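Local coordinates for malonyl CoA-acyl carrier protein transacylase (Bartonella henselae, PDB 3QAT) that probably catalyses transfer of the malonyl group from malonyl-CoA to acyl carrier protein, a loading step of bacterial fatty acid biosynthesis, at residues M34-V39 against I50-P55; N64-L69 against H97-Y102; K92-H97 against Y102-A107; R121-A126 against V254-G259. All blocks are in the same frame, centred on the assembly; numbering follows the deposited sequence.

Contact 1 (M34-V39 against I50-P55); sequences MVFEEV and IIFEGP
Phe36 meets Ile51 and Phe52 in an aromatic and aliphatic cluster between two consecutive helices, 30-43 and 47-53, on the flank of the acyltransferase fold. The two aromatic residues form an edge-to-face (T-shaped) pair whose ring centroids are 5.3 Å apart and whose planes are inclined at 55°. Phe36 offers the face: CZ of Phe52 stands above it, displaced toward the rim, 4.1 Å from Phe36 CD1. Ile51 comes to a different part of the same ring, its CD1 methyl lying at the edge near the ring plane. Extended geometry about CB-CG1 (chi2 -179°) carries that methyl as far from the Ile51 backbone as the chain allows. The helices themselves stay well apart, Phe36 CA and Ile51 CA being 9.6 Å from each other, so side chains alone bridge them and no hydrogen bond crosses.

The closely packed side is the inner one, where Phe36 also rests on Ala71 and Ala75 of helix 62-82 and Ile51 on Ala68. Phe52 is less enclosed, although Lys23 and Thr26 of helix 23-28 touch it. Away from the cluster the helices turn charged side chains outward: Glu37 is exposed on one, Glu53 on the other. The second helix ends at Glu53; Gly54 after it has positive phi, and a cis peptide leads into the exposed Pro55. A bound 1,2-ethanediol, probably from the crystallisation liquor, lies about 4 Å from the Phe36 side chain. The shortest approach across the contact is Phe36 CE1 to Ile51 CD1, 3.9 Å.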
loop_
_atom_site.group_PDB
_atom_site.type_symbol
_atom_site.label_atom_id
_atom_site.label_comp_id
_atom_site.label_asym_id
_atom_site.label_seq_id
_atom_site.Cartn_x
_atom_site.Cartn_y
_atom_site.Cartn_z
ATOM N N MET A 34 -8.674 14.518 14.697
ATOM C CA MET A 34 -9.940 14.521 13.951
ATOM C C MET A 34 -9.989 13.488 12.834
ATOM O O MET A 34 -11.048 12.983 12.535
ATOM C CB MET A 34 -10.233 15.920 13.396
ATOM C CG MET A 34 -10.584 16.889 14.489
ATOM S SD MET A 34 -11.006 18.554 13.910
ATOM C CE MET A 34 -9.562 19.009 12.965
ATOM N N VAL A 35 -8.854 13.182 12.218
ATOM C CA VAL A 35 -8.845 12.107 11.201
ATOM C C VAL A 35 -9.274 10.777 11.826
ATOM O O VAL A 35 -10.166 10.096 11.287
ATOM C CB VAL A 35 -7.453 11.985 10.527
ATOM C CG1 VAL A 35 -7.316 10.652 9.743
ATOM C CG2 VAL A 35 -7.223 13.184 9.621
ATOM N N PHE A 36 -8.700 10.418 12.976
ATOM C CA PHE A 36 -9.099 9.159 13.641
ATOM C C PHE A 36 -10.540 9.168 14.099
ATOM O O PHE A 36 -11.233 8.162 13.977
ATOM C CB PHE A 36 -8.158 8.787 14.793
ATOM C CG PHE A 36 -6.776 8.411 14.332
ATOM C CD1 PHE A 36 -6.465 7.087 14.011
ATOM C CD2 PHE A 36 -5.777 9.376 14.194
ATOM C CE1 PHE A 36 -5.175 6.756 13.567
ATOM C CE2 PHE A 36 -4.490 9.037 13.764
ATOM C CZ PHE A 36 -4.191 7.732 13.439
ATOM N N GLU A 37 -11.000 10.306 14.627
ATOM C CA GLU A 37 -12.395 10.421 15.006
ATOM C C GLU A 37 -13.334 10.188 13.828
ATOM O O GLU A 37 -14.350 9.501 13.970
ATOM C CB GLU A 37 -12.651 11.807 15.598
ATOM C CG GLU A 37 -11.996 12.008 16.960
ATOM C CD GLU A 37 -12.098 13.442 17.414
ATOM O OE1 GLU A 37 -12.678 14.252 16.666
ATOM O OE2 GLU A 37 -11.624 13.754 18.523
ATOM N N GLU A 38 -12.996 10.763 12.661
ATOM C CA GLU A 38 -13.859 10.642 11.499
ATOM C C GLU A 38 -13.833 9.211 10.957
ATOM O O GLU A 38 -14.877 8.684 10.560
ATOM C CB GLU A 38 -13.495 11.649 10.394
ATOM C CG GLU A 38 -14.445 11.495 9.212
ATOM C CD GLU A 38 -14.357 12.605 8.177
ATOM O OE1 GLU A 38 -13.515 13.515 8.323
ATOM O OE2 GLU A 38 -15.128 12.525 7.206
ATOM N N VAL A 39 -12.641 8.616 10.912
ATOM C CA VAL A 39 -12.574 7.210 10.493
ATOM C C VAL A 39 -13.430 6.279 11.377
ATOM O O VAL A 39 -14.190 5.440 10.859
ATOM C CB VAL A 39 -11.116 6.749 10.356
ATOM C CG1 VAL A 39 -11.059 5.225 10.169
ATOM C CG2 VAL A 39 -10.482 7.483 9.170
ATOM N N ILE A 50 -8.228 -0.263 18.623
ATOM C CA ILE A 50 -7.400 -1.355 18.100
ATOM C C ILE A 50 -6.066 -0.795 17.583
ATOM O O ILE A 50 -5.001 -1.355 17.840
ATOM C CB ILE A 50 -8.153 -2.109 16.984
ATOM C CG1 ILE A 50 -9.398 -2.807 17.548
ATOM C CG2 ILE A 50 -7.224 -3.096 16.245
ATOM C CD1 ILE A 50 -10.399 -3.246 16.431
ATOM N N ILE A 51 -6.123 0.326 16.858
ATOM C CA ILE A 51 -4.905 0.989 16.410
ATOM C C ILE A 51 -3.963 1.311 17.572
ATOM O O ILE A 51 -2.766 1.010 17.496
ATOM C CB ILE A 51 -5.222 2.259 15.606
ATOM C CG1 ILE A 51 -6.153 1.907 14.435
ATOM C CG2 ILE A 51 -3.927 2.934 15.118
ATOM C CD1 ILE A 51 -6.527 3.134 13.536
ATOM N N PHE A 52 -4.500 1.901 18.635
ATOM C CA PHE A 52 -3.637 2.422 19.702
ATOM C C PHE A 52 -3.221 1.379 20.747
ATOM O O PHE A 52 -2.155 1.520 21.351
ATOM C CB PHE A 52 -4.296 3.610 20.411
ATOM C CG PHE A 52 -4.631 4.786 19.498
ATOM C CD1 PHE A 52 -3.893 5.058 18.333
ATOM C CD2 PHE A 52 -5.662 5.655 19.857
ATOM C CE1 PHE A 52 -4.216 6.155 17.515
ATOM C CE2 PHE A 52 -5.989 6.744 19.056
ATOM C CZ PHE A 52 -5.265 7.005 17.880
ATOM N N GLU A 53 -4.017 0.327 20.922
ATOM C CA GLU A 53 -3.773 -0.647 21.993
ATOM C C GLU A 53 -3.752 -2.108 21.559
ATOM O O GLU A 53 -3.455 -3.009 22.376
ATOM C CB GLU A 53 -4.818 -0.474 23.086
ATOM C CG GLU A 53 -4.777 0.857 23.800
ATOM C CD GLU A 53 -5.772 0.922 24.949
ATOM O OE1 GLU A 53 -5.650 0.120 25.897
ATOM O OE2 GLU A 53 -6.674 1.778 24.906
ATOM N N GLY A 54 -4.023 -2.368 20.281
ATOM C CA GLY A 54 -4.003 -3.747 19.794
ATOM C C GLY A 54 -5.232 -4.541 20.216
ATOM O O GLY A 54 -6.285 -3.956 20.497
ATOM N N PRO A 55 -5.106 -5.877 20.329
ATOM C CA PRO A 55 -3.881 -6.678 20.147
ATOM C C PRO A 55 -3.338 -6.590 18.735
ATOM O O PRO A 55 -4.071 -6.234 17.795
ATOM C CB PRO A 55 -4.351 -8.107 20.441
ATOM C CG PRO A 55 -5.587 -7.954 21.266
ATOM C CD PRO A 55 -6.243 -6.712 20.763
#

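Contact 2 (N64-L69 against H97-Y102)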
loop_
_atom_site.group_PDB
_atom_site.type_symbol
_atom_site.label_atom_id
_atom_site.label_comp_id
_atom_site.label_asym_id
_atom_site.label_seq_id
_atom_site.Cartn_x
_atom_site.Cartn_y
_atom_site.Cartn_z
ATOM N N ASN A 64 -8.992 -4.444 9.374
ATOM C CA ASN A 64 -8.554 -3.375 10.278
ATOM C C ASN A 64 -7.338 -2.605 9.776
ATOM O O ASN A 64 -7.334 -1.360 9.791
ATOM C CB ASN A 64 -8.326 -3.942 11.680
ATOM C CG ASN A 64 -9.611 -4.439 12.276
ATOM O OD1 ASN A 64 -10.701 -3.928 11.952
ATOM N ND2 ASN A 64 -9.523 -5.462 13.118
ATOM N N ALA A 65 -6.321 -3.345 9.331
ATOM C CA ALA A 65 -5.067 -2.730 8.922
ATOM C C ALA A 65 -5.259 -1.752 7.761
ATOM O O ALA A 65 -4.576 -0.744 7.687
ATOM C CB ALA A 65 -4.058 -3.816 8.526
ATOM N N GLN A 66 -6.178 -2.059 6.839
ATOM C CA GLN A 66 -6.306 -1.178 5.657
ATOM C C GLN A 66 -6.858 0.223 6.042
ATOM O O GLN A 66 -6.181 1.208 5.780
ATOM C CB GLN A 66 -7.135 -1.829 4.542
ATOM C CG GLN A 66 -6.472 -3.097 3.993
ATOM C CD GLN A 66 -7.085 -3.541 2.664
ATOM O OE1 GLN A 66 -7.431 -2.706 1.810
ATOM N NE2 GLN A 66 -7.202 -4.865 2.465
ATOM N N PRO A 67 -8.054 0.307 6.678
ATOM C CA PRO A 67 -8.477 1.661 7.052
ATOM C C PRO A 67 -7.547 2.274 8.102
ATOM O O PRO A 67 -7.337 3.507 8.090
ATOM C CB PRO A 67 -9.916 1.478 7.596
ATOM C CG PRO A 67 -9.996 -0.027 7.983
ATOM C CD PRO A 67 -9.110 -0.709 6.942
ATOM N N ALA A 68 -6.959 1.443 8.987
ATOM C CA ALA A 68 -6.051 2.013 10.029
ATOM C C ALA A 68 -4.797 2.669 9.456
ATOM O O ALA A 68 -4.419 3.765 9.868
ATOM C CB ALA A 68 -5.632 0.946 11.038
ATOM N N LEU A 69 -4.145 1.995 8.513
ATOM C CA LEU A 69 -2.932 2.562 7.909
ATOM C C LEU A 69 -3.263 3.834 7.141
ATOM O O LEU A 69 -2.479 4.805 7.171
ATOM C CB LEU A 69 -2.233 1.535 6.998
ATOM C CG LEU A 69 -1.344 0.555 7.806
ATOM C CD1 LEU A 69 -0.992 -0.678 6.960
ATOM C CD2 LEU A 69 -0.067 1.267 8.269
ATOM N N HIS A 97 1.429 1.708 -1.853
ATOM C CA HIS A 97 1.565 0.272 -2.015
ATOM C C HIS A 97 0.231 -0.414 -1.679
ATOM O O HIS A 97 -0.124 -0.560 -0.515
ATOM C CB HIS A 97 2.733 -0.224 -1.153
ATOM C CG HIS A 97 3.295 -1.532 -1.600
ATOM N ND1 HIS A 97 2.631 -2.722 -1.411
ATOM C CD2 HIS A 97 4.486 -1.845 -2.170
ATOM C CE1 HIS A 97 3.373 -3.716 -1.883
ATOM N NE2 HIS A 97 4.503 -3.210 -2.348
ATOM N N SER A 98 -0.502 -0.821 -2.719
ATOM C CA SER A 98 -1.766 -1.555 -2.602
ATOM C C SER A 98 -2.849 -0.768 -1.843
ATOM O O SER A 98 -3.485 0.098 -2.445
ATOM C CB SER A 98 -1.499 -2.984 -2.064
ATOM O OG SER A 98 -2.684 -3.755 -2.154
ATOM N N LEU A 99 -3.073 -1.007 -0.546
ATOM C CA LEU A 99 -4.045 -0.178 0.157
ATOM C C LEU A 99 -3.596 1.305 0.104
ATOM O O LEU A 99 -4.412 2.225 0.136
ATOM C CB LEU A 99 -4.224 -0.651 1.609
ATOM C CG LEU A 99 -3.126 -0.262 2.604
ATOM C CD1 LEU A 99 -3.297 1.105 3.248
ATOM C CD2 LEU A 99 -3.070 -1.343 3.705
ATOM N N GLY A 100 -2.279 1.517 0.045
ATOM C CA GLY A 100 -1.719 2.869 -0.005
ATOM C C GLY A 100 -2.163 3.681 -1.229
ATOM O O GLY A 100 -2.070 4.899 -1.200
ATOM N N GLU A 101 -2.637 3.020 -2.295
ATOM C CA GLU A 101 -3.192 3.778 -3.438
ATOM C C GLU A 101 -4.420 4.593 -2.999
ATOM O O GLU A 101 -4.635 5.714 -3.484
ATOM C CB GLU A 101 -3.584 2.853 -4.589
ATOM C CG GLU A 101 -2.456 1.986 -5.105
ATOM C CD GLU A 101 -2.623 1.648 -6.593
ATOM O OE1 GLU A 101 -3.483 0.785 -6.973
ATOM O OE2 GLU A 101 -1.888 2.252 -7.369
ATOM N N TYR A 102 -5.210 4.042 -2.074
ATOM C CA TYR A 102 -6.371 4.731 -1.549
ATOM C C TYR A 102 -5.977 5.891 -0.670
ATOM O O TYR A 102 -6.554 6.967 -0.766
ATOM C CB TYR A 102 -7.330 3.772 -0.804
ATOM C CG TYR A 102 -7.892 2.694 -1.704
ATOM C CD1 TYR A 102 -9.192 2.807 -2.247
ATOM C CD2 TYR A 102 -7.113 1.590 -2.069
ATOM C CE1 TYR A 102 -9.706 1.850 -3.119
ATOM C CE2 TYR A 102 -7.633 0.600 -2.944
ATOM C CZ TYR A 102 -8.924 0.759 -3.465
ATOM O OH TYR A 102 -9.439 -0.187 -4.320
#
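Leu99, next after the serine of a Gly-X-Ser-X-Gly sequence that has the form of a nucleophile elbow, packs this sharp turn between strand 93-96 and helix 100-107 against helix 62-82. The turn is a type II' beta turn from His97 to Gly100, closed by Gly100 N to His97 O at 3.0 Å. At its corner Ser98 has positive phi (61°), as expected of an elbow nucleophile, and its OG is hydrogen-bonded to His207 NE2, consistent with the Ser-His pair of malonyltransferases.

Leu99 contributes most of the buried surface. Its CG sits between the backbone N and the carbonyl carbon (chi1 77°), and the branch spreads both methyls against the facing helix. CD2 settles over the start of the Gln66 side chain, 3.8 Å from Gln66 CA, and also meets Leu69 CD1 at 3.9 Å. CD1 takes the other direction, to Leu69 CB and to Gln66 O. Leu69 and Leu99 run roughly at right angles, whereas Gln66 passes Leu99 on a slant, with its aliphatic part doing the packing. Both ends of the buried Gln66 amide have a partner: NE2 bonds to Thr62 OG1, and OE1 to Arg123. Pro67 kinks the helix directly after Gln66, its N making no bond to the preceding turn. Gln66 OE1 lies 3.8 Å from Leu99 CB.

Contact 3 (K92-H97 against Y102-A107)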
loop_
_atom_site.group_PDB
_atom_site.type_symbol
_atom_site.label_atom_id
_atom_site.label_comp_id
_atom_site.label_asym_id
_atom_site.label_seq_id
_atom_site.Cartn_x
_atom_site.Cartn_y
_atom_site.Cartn_z
ATOM N N LYS A 92 4.912 16.454 -6.863
ATOM C CA LYS A 92 4.783 16.128 -8.275
ATOM C C LYS A 92 3.841 14.943 -8.539
ATOM O O LYS A 92 3.004 15.002 -9.450
ATOM C CB LYS A 92 6.168 15.867 -8.890
ATOM C CG LYS A 92 6.206 16.004 -10.391
ATOM C CD LYS A 92 7.660 16.084 -10.916
ATOM C CE LYS A 92 7.742 16.599 -12.359
ATOM N NZ LYS A 92 7.691 15.542 -13.436
ATOM N N PHE A 93 4.003 13.868 -7.749
ATOM C CA PHE A 93 3.227 12.651 -7.936
ATOM C C PHE A 93 2.906 12.024 -6.585
ATOM O O PHE A 93 3.635 12.245 -5.615
ATOM C CB PHE A 93 4.020 11.602 -8.721
ATOM C CG PHE A 93 4.572 12.101 -10.047
ATOM C CD1 PHE A 93 3.710 12.444 -11.080
ATOM C CD2 PHE A 93 5.947 12.202 -10.242
ATOM C CE1 PHE A 93 4.230 12.906 -12.322
ATOM C CE2 PHE A 93 6.470 12.648 -11.468
ATOM C CZ PHE A 93 5.602 12.999 -12.495
ATOM N N VAL A 94 1.828 11.240 -6.568
ATOM C CA VAL A 94 1.535 10.348 -5.415
ATOM C C VAL A 94 1.512 8.912 -5.864
ATOM O O VAL A 94 1.232 8.631 -7.024
ATOM C CB VAL A 94 0.223 10.723 -4.666
ATOM C CG1 VAL A 94 0.354 12.113 -4.026
ATOM C CG2 VAL A 94 -0.994 10.625 -5.593
ATOM N N ALA A 95 1.834 7.997 -4.947
ATOM C CA ALA A 95 1.757 6.579 -5.214
ATOM C C ALA A 95 1.627 5.864 -3.877
ATOM O O ALA A 95 2.039 6.396 -2.853
ATOM C CB ALA A 95 3.030 6.093 -5.932
ATOM N N GLY A 96 1.047 4.672 -3.886
ATOM C CA GLY A 96 0.982 3.932 -2.612
ATOM C C GLY A 96 0.976 2.449 -2.862
ATOM O O GLY A 96 0.583 1.981 -3.938
ATOM N N HIS A 97 1.429 1.708 -1.853
ATOM C CA HIS A 97 1.565 0.272 -2.015
ATOM C C HIS A 97 0.231 -0.414 -1.679
ATOM O O HIS A 97 -0.124 -0.560 -0.515
ATOM C CB HIS A 97 2.733 -0.224 -1.153
ATOM C CG HIS A 97 3.295 -1.532 -1.600
ATOM N ND1 HIS A 97 2.631 -2.722 -1.411
ATOM C CD2 HIS A 97 4.486 -1.845 -2.170
ATOM C CE1 HIS A 97 3.373 -3.716 -1.883
ATOM N NE2 HIS A 97 4.503 -3.210 -2.348
ATOM N N TYR A 102 -5.210 4.042 -2.074
ATOM C CA TYR A 102 -6.371 4.731 -1.549
ATOM C C TYR A 102 -5.977 5.891 -0.670
ATOM O O TYR A 102 -6.554 6.967 -0.766
ATOM C CB TYR A 102 -7.330 3.772 -0.804
ATOM C CG TYR A 102 -7.892 2.694 -1.704
ATOM C CD1 TYR A 102 -9.192 2.807 -2.247
ATOM C CD2 TYR A 102 -7.113 1.590 -2.069
ATOM C CE1 TYR A 102 -9.706 1.850 -3.119
ATOM C CE2 TYR A 102 -7.633 0.600 -2.944
ATOM C CZ TYR A 102 -8.924 0.759 -3.465
ATOM O OH TYR A 102 -9.439 -0.187 -4.320
ATOM N N SER A 103 -4.959 5.684 0.177
ATOM C CA SER A 103 -4.436 6.803 0.964
ATOM C C SER A 103 -3.940 7.936 0.066
ATOM O O SER A 103 -4.211 9.099 0.324
ATOM C CB SER A 103 -3.278 6.333 1.838
ATOM O OG SER A 103 -3.680 5.173 2.568
ATOM N N ALA A 104 -3.229 7.561 -0.986
ATOM C CA ALA A 104 -2.690 8.522 -1.967
ATOM C C ALA A 104 -3.823 9.306 -2.644
ATOM O O ALA A 104 -3.760 10.536 -2.775
ATOM C CB ALA A 104 -1.872 7.763 -2.980
ATOM N N LEU A 105 -4.868 8.596 -3.048
ATOM C CA LEU A 105 -6.006 9.241 -3.697
ATOM C C LEU A 105 -6.770 10.149 -2.735
ATOM O O LEU A 105 -7.222 11.207 -3.131
ATOM C CB LEU A 105 -6.914 8.207 -4.377
ATOM C CG LEU A 105 -6.313 7.526 -5.623
ATOM C CD1 LEU A 105 -7.126 6.313 -6.060
ATOM C CD2 LEU A 105 -6.196 8.539 -6.813
ATOM N N CYS A 106 -6.901 9.757 -1.464
ATOM C CA CYS A 106 -7.527 10.638 -0.505
ATOM C C CYS A 106 -6.674 11.915 -0.315
ATOM O O CYS A 106 -7.199 13.040 -0.258
ATOM C CB CYS A 106 -7.741 9.873 0.823
ATOM S SG CYS A 106 -8.661 10.840 2.067
ATOM N N ALA A 107 -5.358 11.742 -0.237
ATOM C CA ALA A 107 -4.463 12.890 -0.036
ATOM C C ALA A 107 -4.529 13.827 -1.240
ATOM O O ALA A 107 -4.373 15.043 -1.093
ATOM C CB ALA A 107 -3.040 12.412 0.165
#
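Val94 and Ala104 face each other across a strand-to-helix packing, each pointing its CB at the opposite segment. The two CA-CB bonds run in opposite directions but are offset, so Val94 and Ala104 pass side by side, CB to CB 4.0 Å. With Val94 CG1 anti to the carbonyl carbon (chi1 -64°), CG2 falls between the backbone N and the carbonyl carbon, and this methyl reaches past the Ala104 methyl to its peptide, lying 3.9 Å from Ala104 O. Ala95 directs its methyl to the far side of the strand and presents main chain instead, with Ala95 C 4.1 Å from Ala104 CB. Gly96 continues that surface, its N 4.3 Å from the same methyl.

The axes of the two short segments approach to 6.9 Å, with alanine as the helix residue facing the strand, while the CA atoms of Val94 and Ala104 come to 5.8 Å. The directions differ by 150°, nearly antiparallel, because the chain reverses through the turn holding Ser98 before the helix starts. The side chains that meet are apolar, and no hydrogen bond crosses.

Strand 93-96 is bonded to strand 6-11 of the parallel sheet through Phe93 and Ala95 with Phe9, while Val94 bonds to Pro233 and Ile235. Helix 100-107 lies against Phe11 and Leu234 with Ala104, and against helices 62-82 and 113-129 with Cys106.

Contact 4 (R121-A126 against V254-G259)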
loop_
_atom_site.group_PDB
_atom_site.type_symbol
_atom_site.label_atom_id
_atom_site.label_comp_id
_atom_site.label_asym_id
_atom_site.label_seq_id
_atom_site.Cartn_x
_atom_site.Cartn_y
_atom_site.Cartn_z
ATOM N N ARG A 121 -12.455 -0.609 4.287
ATOM C CA ARG A 121 -13.131 -1.638 5.057
ATOM C C ARG A 121 -13.804 -2.681 4.125
ATOM O O ARG A 121 -13.682 -3.880 4.338
ATOM C CB ARG A 121 -14.108 -0.981 6.048
ATOM C CG ARG A 121 -15.076 -1.923 6.758
ATOM C CD ARG A 121 -14.412 -3.079 7.503
ATOM N NE ARG A 121 -13.384 -2.674 8.483
ATOM C CZ ARG A 121 -13.642 -2.247 9.723
ATOM N NH1 ARG A 121 -14.888 -2.021 10.145
ATOM N NH2 ARG A 121 -12.616 -2.008 10.542
ATOM N N ILE A 122 -14.450 -2.195 3.063
ATOM C CA ILE A 122 -15.049 -3.098 2.054
ATOM C C ILE A 122 -13.940 -3.944 1.422
ATOM O O ILE A 122 -14.101 -5.170 1.232
ATOM C CB ILE A 122 -15.824 -2.272 0.992
ATOM C CG1 ILE A 122 -17.124 -1.761 1.623
ATOM C CG2 ILE A 122 -16.112 -3.141 -0.261
ATOM C CD1 ILE A 122 -17.767 -0.608 0.803
ATOM N N ARG A 123 -12.805 -3.307 1.131
ATOM C CA ARG A 123 -11.713 -4.002 0.465
ATOM C C ARG A 123 -11.145 -5.109 1.370
ATOM O O ARG A 123 -10.974 -6.257 0.940
ATOM C CB ARG A 123 -10.620 -2.981 0.115
ATOM C CG ARG A 123 -9.575 -3.492 -0.875
ATOM C CD ARG A 123 -8.714 -2.313 -1.352
ATOM N NE ARG A 123 -7.649 -2.696 -2.310
ATOM C CZ ARG A 123 -6.418 -3.089 -1.948
ATOM N NH1 ARG A 123 -6.082 -3.232 -0.649
ATOM N NH2 ARG A 123 -5.507 -3.381 -2.882
ATOM N N GLY A 124 -10.889 -4.758 2.630
ATOM C CA GLY A 124 -10.332 -5.718 3.603
ATOM C C GLY A 124 -11.309 -6.859 3.858
ATOM O O GLY A 124 -10.920 -8.017 3.858
ATOM N N ASN A 125 -12.584 -6.528 4.054
ATOM C CA ASN A 125 -13.595 -7.572 4.263
ATOM C C ASN A 125 -13.646 -8.536 3.068
ATOM O O ASN A 125 -13.706 -9.784 3.253
ATOM C CB ASN A 125 -14.982 -6.967 4.493
ATOM C CG ASN A 125 -15.207 -6.460 5.920
ATOM O OD1 ASN A 125 -14.495 -6.828 6.853
ATOM N ND2 ASN A 125 -16.217 -5.622 6.083
ATOM N N ALA A 126 -13.640 -7.978 1.855
ATOM C CA ALA A 126 -13.809 -8.788 0.636
ATOM C C ALA A 126 -12.584 -9.651 0.397
ATOM O O ALA A 126 -12.701 -10.814 -0.006
ATOM C CB ALA A 126 -14.097 -7.923 -0.571
ATOM N N VAL A 254 -9.556 -1.747 -9.482
ATOM C CA VAL A 254 -10.153 -3.077 -9.583
ATOM C C VAL A 254 -9.124 -4.104 -10.094
ATOM O O VAL A 254 -8.980 -5.213 -9.527
ATOM C CB VAL A 254 -11.427 -3.045 -10.475
ATOM C CG1 VAL A 254 -11.951 -4.459 -10.713
ATOM C CG2 VAL A 254 -12.531 -2.183 -9.829
ATOM N N GLN A 255 -8.410 -3.743 -11.165
ATOM C CA GLN A 255 -7.375 -4.611 -11.729
ATOM C C GLN A 255 -6.266 -4.913 -10.714
ATOM O O GLN A 255 -5.705 -6.021 -10.686
ATOM C CB GLN A 255 -6.754 -3.948 -12.953
ATOM C CG GLN A 255 -7.694 -3.807 -14.140
ATOM C CD GLN A 255 -7.088 -2.932 -15.232
ATOM O OE1 GLN A 255 -5.912 -3.075 -15.580
ATOM N NE2 GLN A 255 -7.883 -2.015 -15.764
ATOM N N GLN A 256 -5.968 -3.913 -9.884
ATOM C CA GLN A 256 -4.914 -4.025 -8.873
ATOM C C GLN A 256 -5.144 -5.205 -7.910
ATOM O O GLN A 256 -4.191 -5.880 -7.483
ATOM C CB GLN A 256 -4.829 -2.687 -8.119
ATOM C CG GLN A 256 -3.542 -2.467 -7.335
ATOM C CD GLN A 256 -3.567 -3.108 -5.985
ATOM O OE1 GLN A 256 -4.594 -3.645 -5.543
ATOM N NE2 GLN A 256 -2.417 -3.081 -5.313
ATOM N N VAL A 257 -6.400 -5.473 -7.589
ATOM C CA VAL A 257 -6.724 -6.496 -6.588
ATOM C C VAL A 257 -6.183 -7.876 -6.965
ATOM O O VAL A 257 -5.725 -8.607 -6.099
ATOM C CB VAL A 257 -8.263 -6.531 -6.371
ATOM C CG1 VAL A 257 -8.708 -7.731 -5.539
ATOM C CG2 VAL A 257 -8.712 -5.187 -5.733
ATOM N N THR A 258 -6.242 -8.218 -8.255
ATOM C CA THR A 258 -5.780 -9.526 -8.721
ATOM C C THR A 258 -4.412 -9.507 -9.385
ATOM O O THR A 258 -3.909 -10.574 -9.771
ATOM C CB THR A 258 -6.771 -10.141 -9.736
ATOM O OG1 THR A 258 -7.020 -9.202 -10.788
ATOM C CG2 THR A 258 -8.051 -10.493 -9.035
ATOM N N GLY A 259 -3.821 -8.321 -9.517
ATOM C CA GLY A 259 -2.592 -8.158 -10.293
ATOM C C GLY A 259 -1.387 -7.784 -9.450
ATOM O O GLY A 259 -1.513 -7.498 -8.255
HETATM O O HOH W 1 -7.432 -1.812 -5.197
#
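Arg123 extends its side chain from helix 113-129 and sets the edge of its guanidinium against the amide of Gln256 on helix 246-258. With CG anti to the backbone N and the chain straight as far as NE, it spans most of the gap between helices whose nearest CA atoms, those of Arg123 and Val257, are 9.0 Å apart. Gln256 instead bends at chi2, so that the two side chains cross at about a right angle.

Arg123 NH2 donates to Gln256 OE1 at 2.8 Å. The oxygen lies in the guanidinium plane, yet the bond is not straight, with 130° at the hydrogen, and NH2 is tilted 34° from the carbonyl plane. The two flat groups are inclined at 41°. A water accepts from Arg123 NE at 3.0 Å; its link to Gln256 OE1, 3.4 Å, is at most weak. Val257 CG2 approaches obliquely, 4.4 Å from Arg123 NE, as the apolar part of the contact.

Further bonds fix both groups: Arg123 NH2 also bonds to Ser98 OG, while Gln256 NE2 donates to Asn237 OD1. The backbone O of Gln256 accepts from His207 ND1, which orients the histidine that bonds Ser98. Held on several sides beside the probable nucleophile, the guanidinium probably receives the malonyl carboxylate, as the corresponding arginine does in related malonyltransferases.

Contacts 2 and 4 meet at the probable active site, their centres 11 Å apart: Arg123 NH1 lies 2.9 Å from Gln66 OE1, a probable hydrogen bond, and Glu101 OE1 packs 3.3 Å from Gln256 CG. Contact 3 supplies the strand and helix on either side of the serine turn; it shares His97 and Tyr102 with contact 2 and reaches contact 4 through Tyr102 CE2, 3.4 Å from Arg123 NE. Contact 1 is peripheral, its centre 22 Å from that of contact 4 and its nearest atoms about 6 Å away. It joins contact 2 through helix 62-82, where Ile51 CD1 packs 3.4 Å from Ala68 CB.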